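PDB 4Z8T: AvrRxo1-ORF2 from Xanthomonas oryzae pv. oryzicola, which binds AvrRxo1-ORF1, a type III effector with a polynucleotide kinase domain, and probably acts as its chaperone. Local coordinates for the interface of chains A and B. Sequence-based numbering; all coordinates share one arbitrary frame. Chains: chain A/B, AvrRxo1-ORF2.

The interface of chains A and B. Residues chain A 33-34, 36-38; chain B 1-2, 4, 8.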
loop_
_atom_site.group_PDB
_atom_site.type_symbol
_atom_site.label_atom_id
_atom_site.label_comp_id
_atom_site.label_asym_id
_atom_site.label_seq_id
_atom_site.Cartn_x
_atom_site.Cartn_y
_atom_site.Cartn_z
ATOM N N VAL A 33 -3.983 1.556 20.273
ATOM C CA VAL A 33 -5.006 2.572 20.494
ATOM C C VAL A 33 -6.379 2.019 20.126
ATOM O O VAL A 33 -7.338 2.141 20.889
ATOM C CB VAL A 33 -4.702 3.865 19.706
ATOM C CG1 VAL A 33 -5.828 4.876 19.880
ATOM C CG2 VAL A 33 -3.390 4.451 20.168
ATOM N N HIS A 34 -6.469 1.390 18.958
ATOM C CA HIS A 34 -7.717 0.803 18.508
ATOM C C HIS A 34 -8.192 -0.294 19.460
ATOM O O HIS A 34 -9.389 -0.423 19.727
ATOM C CB HIS A 34 -7.545 0.239 17.100
ATOM C CG HIS A 34 -8.810 -0.292 16.506
ATOM N ND1 HIS A 34 -9.116 -1.639 16.491
ATOM C CD2 HIS A 34 -9.847 0.337 15.909
ATOM C CE1 HIS A 34 -10.290 -1.811 15.911
ATOM N NE2 HIS A 34 -10.756 -0.632 15.549
ATOM N N ASP A 36 -7.554 -0.576 22.743
ATOM C CA ASP A 36 -8.087 0.098 23.928
ATOM C C ASP A 36 -9.498 0.597 23.663
ATOM O O ASP A 36 -10.398 0.442 24.493
ATOM C CB ASP A 36 -7.194 1.281 24.310
ATOM C CG ASP A 36 -7.741 2.078 25.489
ATOM O OD1 ASP A 36 -8.605 2.961 25.283
ATOM O OD2 ASP A 36 -7.292 1.833 26.630
ATOM N N ALA A 37 -9.686 1.197 22.495
ATOM C CA ALA A 37 -10.954 1.809 22.133
ATOM C C ALA A 37 -12.110 0.815 22.065
ATOM O O ALA A 37 -13.243 1.160 22.400
ATOM C CB ALA A 37 -10.813 2.537 20.810
ATOM N N VAL A 38 -11.829 -0.411 21.625
ATOM C CA VAL A 38 -12.890 -1.396 21.422
ATOM C C VAL A 38 -12.989 -2.402 22.574
ATOM O O VAL A 38 -13.861 -3.272 22.573
ATOM C CB VAL A 38 -12.757 -2.130 20.061
ATOM C CG1 VAL A 38 -12.512 -1.136 18.948
ATOM C CG2 VAL A 38 -11.626 -3.145 20.099
HETATM N N MSE B 1 -17.255 1.136 11.513
HETATM C CA MSE B 1 -16.614 0.728 12.754
HETATM C C MSE B 1 -16.861 1.729 13.881
HETATM O O MSE B 1 -17.386 2.820 13.665
HETATM C CB MSE B 1 -15.104 0.514 12.543
HETATM C CG MSE B 1 -14.334 1.757 12.073
HETATM SE SE MSE B 1 -12.533 1.345 11.437
HETATM C CE MSE B 1 -11.641 1.225 13.154
ATOM N N LYS B 2 -16.498 1.311 15.087
ATOM C CA LYS B 2 -16.496 2.135 16.289
ATOM C C LYS B 2 -15.761 3.467 16.097
ATOM O O LYS B 2 -14.614 3.479 15.651
ATOM C CB LYS B 2 -15.776 1.335 17.371
ATOM C CG LYS B 2 -14.778 0.318 16.792
ATOM C CD LYS B 2 -15.346 -1.117 16.762
ATOM C CE LYS B 2 -15.283 -1.747 15.364
ATOM N NZ LYS B 2 -13.888 -1.957 14.881
ATOM N N LEU B 4 -13.549 6.480 17.211
ATOM C CA LEU B 4 -12.587 6.849 18.257
ATOM C C LEU B 4 -12.914 8.252 18.741
ATOM O O LEU B 4 -13.116 9.158 17.930
ATOM C CB LEU B 4 -11.156 6.834 17.725
ATOM C CG LEU B 4 -10.693 5.581 17.001
ATOM C CD1 LEU B 4 -9.239 5.719 16.576
ATOM C CD2 LEU B 4 -10.864 4.389 17.897
ATOM N N ASP B 8 -8.514 8.670 22.940
ATOM C CA ASP B 8 -8.143 7.660 21.946
ATOM C C ASP B 8 -8.011 8.299 20.564
ATOM O O ASP B 8 -7.083 7.990 19.817
ATOM C CB ASP B 8 -9.169 6.520 21.881
ATOM C CG ASP B 8 -9.132 5.616 23.103
ATOM O OD1 ASP B 8 -8.070 5.510 23.745
ATOM O OD2 ASP B 8 -10.177 5.000 23.403
#
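Where two copies of AvrRxo1-ORF2 pair about a two-fold axis, the last turns of helix 6-38 of chain A meet the N-terminal segment and first helical turn of chain B. The tight part is apolar. A:Ala37 has so short a side chain that B:Leu4 can come close, the CD2 branch of the leucine touching A:Ala37 CB at 3.5 Å. Beside it A:Val38 points CG1 at the methylenes of B:Lys2, reaching CG at 3.4 Å, so the lysine serves here as a greasy chain. Its unusual first torsion (chi1 26°) may reflect strain or limited order. A:His34 extends anti to its backbone N (chi1 -175°), and its flat ring suits packing on several sides: A:Val38 CG1 sits 3.8 Å above one face, towards the rim, while the flexible B:Met1, a selenomethionine, brings its methyl CE 3.4 Å from A:His34 CD2. Bordering this apolar part, A:Val33 CG1, anti to its own backbone N, rests 3.4 Å from the main-chain carbonyl B:Asp8 O.

The polar contacts at the margins are weak or repulsive. B:Lys2 NZ gives A:His34 NE2 a weak hydrogen bond of 3.5 Å. At the opposite end, A:Asp36 OD1 lies near both carboxylate oxygens of B:Asp8, 3.0 Å from OD1, the planes turned 76° apart. Two charged carboxylates would repel here, so one is probably protonated or the charge otherwise offset; A:Asp36, near a helix end, may be the likelier to carry a proton. Repeated by symmetry, this patch probably helps hold the two long helices antiparallel in the ORF2 pair of an assembly with two other protein chains, though the structure alone does not show that the pair forms in solution.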